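Local structure of TENA/THI-4 protein (Shewanella denitrificans OS217, 3DDE) at residues Gln12-Met17 against Tyr144-Pro149; Ile118-Trp123 against Met203-Val208. The protein is of unknown function but has a heme oxygenase-like, all-helical fold and may, like its family of iron-containing redox enzymes, have oxidoreductase activity. All coordinates share one frame; numbering follows the deposited sequence.

Interaction 1: residues Gln12-Met17 against Tyr144-Pro149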
loop_
_atom_site.group_PDB
_atom_site.type_symbol
_atom_site.label_atom_id
_atom_site.label_comp_id
_atom_site.label_asym_id
_atom_site.label_seq_id
_atom_site.Cartn_x
_atom_site.Cartn_y
_atom_site.Cartn_z
ATOM N N GLN A 12 -29.532 -2.404 -18.459
ATOM C CA GLN A 12 -30.841 -2.603 -17.832
ATOM C C GLN A 12 -30.782 -2.450 -16.309
ATOM O O GLN A 12 -31.693 -1.857 -15.727
ATOM C CB GLN A 12 -31.458 -3.957 -18.229
ATOM N N LYS A 13 -29.718 -2.952 -15.666
ATOM C CA LYS A 13 -29.598 -2.833 -14.204
ATOM C C LYS A 13 -29.354 -1.365 -13.822
ATOM O O LYS A 13 -29.907 -0.881 -12.838
ATOM C CB LYS A 13 -28.469 -3.714 -13.639
ATOM C CG LYS A 13 -28.792 -4.419 -12.297
ATOM C CD LYS A 13 -29.502 -3.549 -11.256
ATOM C CE LYS A 13 -29.869 -4.366 -10.016
ATOM N NZ LYS A 13 -30.818 -3.646 -9.114
ATOM N N VAL A 14 -28.533 -0.667 -14.598
ATOM C CA VAL A 14 -28.256 0.747 -14.350
ATOM C C VAL A 14 -29.530 1.595 -14.481
ATOM O O VAL A 14 -29.794 2.449 -13.630
ATOM C CB VAL A 14 -27.132 1.261 -15.271
ATOM C CG1 VAL A 14 -27.002 2.777 -15.187
ATOM C CG2 VAL A 14 -25.809 0.592 -14.885
ATOM N N ALA A 15 -30.317 1.340 -15.529
ATOM C CA ALA A 15 -31.574 2.060 -15.760
ATOM C C ALA A 15 -32.579 1.854 -14.612
ATOM O O ALA A 15 -33.334 2.772 -14.258
ATOM C CB ALA A 15 -32.202 1.646 -17.109
ATOM N N THR A 16 -32.594 0.648 -14.051
ATOM C CA THR A 16 -33.463 0.332 -12.922
ATOM C C THR A 16 -33.016 1.084 -11.672
ATOM O O THR A 16 -33.844 1.580 -10.914
ATOM C CB THR A 16 -33.489 -1.187 -12.642
ATOM O OG1 THR A 16 -34.180 -1.852 -13.706
ATOM C CG2 THR A 16 -34.212 -1.491 -11.350
HETATM N N MSE A 17 -31.709 1.171 -11.460
HETATM C CA MSE A 17 -31.157 1.882 -10.298
HETATM C C MSE A 17 -31.373 3.394 -10.344
HETATM O O MSE A 17 -31.721 3.984 -9.321
HETATM C CB MSE A 17 -29.671 1.573 -10.126
HETATM C CG MSE A 17 -29.434 0.143 -9.698
HETATM SE SE MSE A 17 -27.589 -0.259 -9.495
HETATM C CE MSE A 17 -27.141 0.877 -8.038
ATOM N N TYR A 144 -24.899 10.641 -18.405
ATOM C CA TYR A 144 -25.546 11.852 -18.932
ATOM C C TYR A 144 -26.966 11.581 -19.466
ATOM O O TYR A 144 -27.830 12.449 -19.395
ATOM C CB TYR A 144 -24.648 12.509 -19.997
ATOM C CG TYR A 144 -25.039 13.926 -20.357
ATOM N N GLY A 145 -27.212 10.371 -19.959
ATOM C CA GLY A 145 -28.529 9.998 -20.474
ATOM C C GLY A 145 -29.656 9.861 -19.454
ATOM O O GLY A 145 -30.816 9.799 -19.836
ATOM N N TYR A 146 -29.329 9.793 -18.163
ATOM C CA TYR A 146 -30.346 9.674 -17.100
ATOM C C TYR A 146 -30.502 10.965 -16.290
ATOM O O TYR A 146 -31.609 11.329 -15.913
ATOM C CB TYR A 146 -29.979 8.550 -16.123
ATOM C CG TYR A 146 -29.741 7.195 -16.749
ATOM C CD1 TYR A 146 -30.798 6.324 -17.004
ATOM C CD2 TYR A 146 -28.452 6.776 -17.059
ATOM C CE1 TYR A 146 -30.575 5.072 -17.572
ATOM C CE2 TYR A 146 -28.216 5.532 -17.623
ATOM C CZ TYR A 146 -29.276 4.682 -17.877
ATOM O OH TYR A 146 -29.021 3.447 -18.435
ATOM N N ILE A 147 -29.390 11.644 -16.015
ATOM C CA ILE A 147 -29.395 12.855 -15.187
ATOM C C ILE A 147 -29.557 14.176 -15.959
ATOM O O ILE A 147 -29.600 15.245 -15.344
ATOM C CB ILE A 147 -28.119 12.888 -14.293
ATOM C CG1 ILE A 147 -26.829 12.896 -15.133
ATOM C CG2 ILE A 147 -28.124 11.684 -13.379
ATOM C CD1 ILE A 147 -25.581 13.264 -14.360
ATOM N N ASP A 148 -29.686 14.095 -17.286
ATOM C CA ASP A 148 -29.814 15.281 -18.145
ATOM C C ASP A 148 -30.964 16.223 -17.721
ATOM O O ASP A 148 -30.780 17.445 -17.709
ATOM C CB ASP A 148 -29.976 14.853 -19.610
ATOM C CG ASP A 148 -29.816 16.011 -20.597
ATOM O OD1 ASP A 148 -28.855 16.801 -20.465
ATOM O OD2 ASP A 148 -30.632 16.096 -21.533
ATOM N N PRO A 149 -32.147 15.671 -17.371
ATOM C CA PRO A 149 -33.235 16.573 -16.947
ATOM C C PRO A 149 -32.921 17.339 -15.653
ATOM O O PRO A 149 -33.328 18.493 -15.518
ATOM C CB PRO A 149 -34.436 15.631 -16.747
ATOM C CG PRO A 149 -34.051 14.340 -17.401
ATOM C CD PRO A 149 -32.564 14.257 -17.345
#
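The phenol ring of Tyr146 meets helix 7-24 obliquely, with Val14 and Ala15 as its partners across the contact; the ring also stacks with Trp18, one turn further along that helix. Within the all-helical heme oxygenase-like fold, this joins helix 7-24 to the first turn of helix 144-157. The backbones stay well apart, the nearest CA atoms being those of Ala15 and Tyr146 at 7.8 Å, and the ring bridges the gap. Tyr146 holds CG anti to its carbonyl carbon (chi1 -55°), which directs the ring at the facing helix. There CE1 lies 3.7 Å from Ala15 CA, touching main chain as well as methyl. On the other ortho carbon of the hydroxyl, CE2 meets Val14 CG1 at 3.9 Å, and the valine crosses the tyrosine at about a right angle. The contact is apolar and small, burying 121 Å² in all. A serine at Tyr146 would probably leave a gap beside Val14 and Ala15 and deprive Trp18 of its stacking partner. Beyond the ring carbons, the hydroxyl OH of Tyr146 packs 3.9 Å from Ala15 CB.

Interaction 2: residues Ile118-Trp123 against Met203-Val208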
loop_
_atom_site.group_PDB
_atom_site.type_symbol
_atom_site.label_atom_id
_atom_site.label_comp_id
_atom_site.label_asym_id
_atom_site.label_seq_id
_atom_site.Cartn_x
_atom_site.Cartn_y
_atom_site.Cartn_z
ATOM N N ILE A 118 -15.163 7.120 -1.437
ATOM C CA ILE A 118 -13.724 7.212 -1.677
ATOM C C ILE A 118 -13.041 5.927 -1.196
ATOM O O ILE A 118 -12.305 5.314 -1.952
ATOM C CB ILE A 118 -13.113 8.495 -0.990
ATOM C CG1 ILE A 118 -13.627 9.779 -1.663
ATOM C CG2 ILE A 118 -11.594 8.496 -1.067
ATOM C CD1 ILE A 118 -13.453 11.071 -0.825
ATOM N N ALA A 119 -13.315 5.511 0.045
ATOM C CA ALA A 119 -12.744 4.291 0.609
ATOM C C ALA A 119 -13.061 3.064 -0.246
ATOM O O ALA A 119 -12.183 2.249 -0.513
ATOM C CB ALA A 119 -13.258 4.058 2.039
ATOM N N TYR A 120 -14.321 2.937 -0.656
ATOM C CA TYR A 120 -14.794 1.804 -1.453
ATOM C C TYR A 120 -14.059 1.676 -2.771
ATOM O O TYR A 120 -13.577 0.603 -3.113
ATOM C CB TYR A 120 -16.311 1.876 -1.686
ATOM C CG TYR A 120 -16.812 0.723 -2.540
ATOM C CD1 TYR A 120 -16.840 -0.565 -2.032
ATOM C CD2 TYR A 120 -17.201 0.916 -3.868
ATOM C CE1 TYR A 120 -17.262 -1.635 -2.800
ATOM C CE2 TYR A 120 -17.614 -0.144 -4.644
ATOM C CZ TYR A 120 -17.645 -1.422 -4.094
ATOM O OH TYR A 120 -18.068 -2.489 -4.831
ATOM N N LEU A 121 -13.949 2.779 -3.484
ATOM C CA LEU A 121 -13.265 2.839 -4.775
ATOM C C LEU A 121 -11.774 2.483 -4.701
ATOM O O LEU A 121 -11.278 1.771 -5.581
ATOM C CB LEU A 121 -13.476 4.222 -5.433
ATOM C CG LEU A 121 -14.893 4.607 -5.869
ATOM C CD1 LEU A 121 -14.905 5.987 -6.481
ATOM C CD2 LEU A 121 -15.478 3.612 -6.839
ATOM N N TYR A 122 -11.054 2.959 -3.681
ATOM C CA TYR A 122 -9.633 2.547 -3.502
ATOM C C TYR A 122 -9.553 1.057 -3.192
ATOM O O TYR A 122 -8.706 0.348 -3.721
ATOM C CB TYR A 122 -8.896 3.324 -2.398
ATOM C CG TYR A 122 -8.346 4.663 -2.802
ATOM C CD1 TYR A 122 -7.132 4.759 -3.466
ATOM C CD2 TYR A 122 -9.012 5.838 -2.496
ATOM C CE1 TYR A 122 -6.609 5.983 -3.837
ATOM C CE2 TYR A 122 -8.493 7.058 -2.831
ATOM C CZ TYR A 122 -7.289 7.137 -3.508
ATOM O OH TYR A 122 -6.762 8.355 -3.863
ATOM N N TRP A 123 -10.447 0.583 -2.342
ATOM C CA TRP A 123 -10.472 -0.840 -1.974
ATOM C C TRP A 123 -10.669 -1.753 -3.175
ATOM O O TRP A 123 -9.929 -2.735 -3.341
ATOM C CB TRP A 123 -11.576 -1.080 -0.941
ATOM C CG TRP A 123 -11.771 -2.478 -0.491
ATOM C CD1 TRP A 123 -12.833 -3.269 -0.747
ATOM C CD2 TRP A 123 -10.869 -3.259 0.302
ATOM N NE1 TRP A 123 -12.674 -4.494 -0.132
ATOM C CE2 TRP A 123 -11.475 -4.503 0.520
ATOM C CE3 TRP A 123 -9.620 -3.006 0.884
ATOM C CZ2 TRP A 123 -10.858 -5.513 1.250
ATOM C CZ3 TRP A 123 -9.018 -4.006 1.632
ATOM C CH2 TRP A 123 -9.634 -5.242 1.804
HETATM N N MSE A 203 -20.320 -1.962 -9.990
HETATM C CA MSE A 203 -21.209 -1.031 -10.664
HETATM C C MSE A 203 -22.346 -0.656 -9.718
HETATM O O MSE A 203 -22.673 0.518 -9.535
HETATM C CB MSE A 203 -21.793 -1.718 -11.912
HETATM C CG MSE A 203 -22.712 -0.873 -12.788
HETATM SE SE MSE A 203 -23.482 -1.952 -14.206
HETATM C CE MSE A 203 -24.719 -3.025 -13.157
ATOM N N GLU A 204 -22.942 -1.689 -9.132
ATOM C CA GLU A 204 -24.080 -1.544 -8.242
ATOM C C GLU A 204 -23.735 -0.800 -6.968
ATOM O O GLU A 204 -24.415 0.153 -6.609
ATOM C CB GLU A 204 -24.663 -2.914 -7.881
ATOM C CG GLU A 204 -25.459 -3.588 -8.999
ATOM C CD GLU A 204 -25.901 -5.019 -8.649
ATOM O OE1 GLU A 204 -25.418 -5.561 -7.642
ATOM O OE2 GLU A 204 -26.720 -5.619 -9.384
ATOM N N ASN A 205 -22.667 -1.223 -6.292
ATOM C CA ASN A 205 -22.356 -0.631 -5.003
ATOM C C ASN A 205 -21.819 0.763 -5.151
ATOM O O ASN A 205 -22.166 1.631 -4.373
ATOM C CB ASN A 205 -21.440 -1.523 -4.141
ATOM C CG ASN A 205 -21.507 -1.159 -2.654
ATOM O OD1 ASN A 205 -22.593 -1.177 -2.043
ATOM N ND2 ASN A 205 -20.357 -0.836 -2.060
ATOM N N SER A 206 -20.987 1.011 -6.151
ATOM C CA SER A 206 -20.472 2.373 -6.355
ATOM C C SER A 206 -21.628 3.362 -6.604
ATOM O O SER A 206 -21.564 4.501 -6.155
ATOM C CB SER A 206 -19.419 2.425 -7.476
ATOM O OG SER A 206 -19.938 1.934 -8.702
ATOM N N LEU A 207 -22.681 2.924 -7.295
ATOM C CA LEU A 207 -23.841 3.771 -7.580
ATOM C C LEU A 207 -24.716 3.922 -6.332
ATOM O O LEU A 207 -25.199 5.006 -6.050
ATOM C CB LEU A 207 -24.623 3.214 -8.780
ATOM C CG LEU A 207 -25.829 4.005 -9.313
ATOM C CD1 LEU A 207 -25.531 5.470 -9.477
ATOM C CD2 LEU A 207 -26.321 3.409 -10.624
ATOM N N VAL A 208 -24.908 2.835 -5.584
ATOM C CA VAL A 208 -25.611 2.900 -4.290
ATOM C C VAL A 208 -24.909 3.910 -3.357
ATOM O O VAL A 208 -25.542 4.762 -2.718
ATOM C CB VAL A 208 -25.664 1.497 -3.610
ATOM C CG1 VAL A 208 -26.082 1.606 -2.125
ATOM C CG2 VAL A 208 -26.603 0.555 -4.392
#
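Tyr120 reaches from helix 112-126 toward helix 193-223 and can be followed atom by atom. Its CB points at the facing helix, and CG stands anti to the backbone N (chi1 179°), carrying the ring out between segment axes (118-123 and 203-208) that come within 10.4 Å. At CG the nearest atom of the partner segment is Asn205 ND2, and the same nitrogen remains the nearest for every ring carbon out to CZ. It sits 3.3 Å above the ring plane, displaced toward the rim, and its shortest approach is to CE1, also 3.3 Å. The ring and amide planes are 78° apart, so the amide brings its nitrogen to the face without lying flat on it. At CE2 the backbone nitrogen Ser206 N approaches obliquely at 3.9 Å, from the same side of the ring as the amide. The tip then passes from the amide to aliphatic carbon: Tyr120 OH lies 3.6 Å from Asn205 CB.

The amide nitrogen has a polar partner of its own, since Asn205 ND2 is hydrogen-bonded to Thr116 OG1 of the second subunit. Beside the tyrosine, Leu121 leaves its helix alongside the partner rather than pointing at it, and only its end turns in, bringing CD2 to 4.2 Å from Ser206 CB. The serine hydroxyl is engaged within its own helix and next door: Ser206 OG is hydrogen-bonded to Val202 O and to Trp139 NE1. All four touching residues are buried, and the direct contact covers 168 Å². Tyr120 also packs on Val202 and Leu209 of helix 193-223, extending the seam in both directions from Asn205. With N-to-C directions 160° apart, the segments form a nearly antiparallel helix pair in the interior of the heme oxygenase-like bundle, here adjoining the interface between subunits.

How the interactions relate
Interaction 2 belongs to the buried core, whereas interaction 1 is only partly buried and lies further from the centre of the chain. Their centres are about 17 Å apart, and they share no helix, yet helix 7-24 packs directly on helix 193-223: Val14 CG2 lies 3.5 Å from Met203 SE, and Met17 CE is 3.5 Å from Leu207 CB. Segments 12-17 and 203-208 therefore form the middle of a layered path from 144-149 to 118-123. Each contact relies on one tyrosine reaching over, but the chemistry differs. In the partly buried contact Tyr146 meets aliphatic carbon; in the core Tyr120 meets chiefly an amide that is also tied to the second subunit.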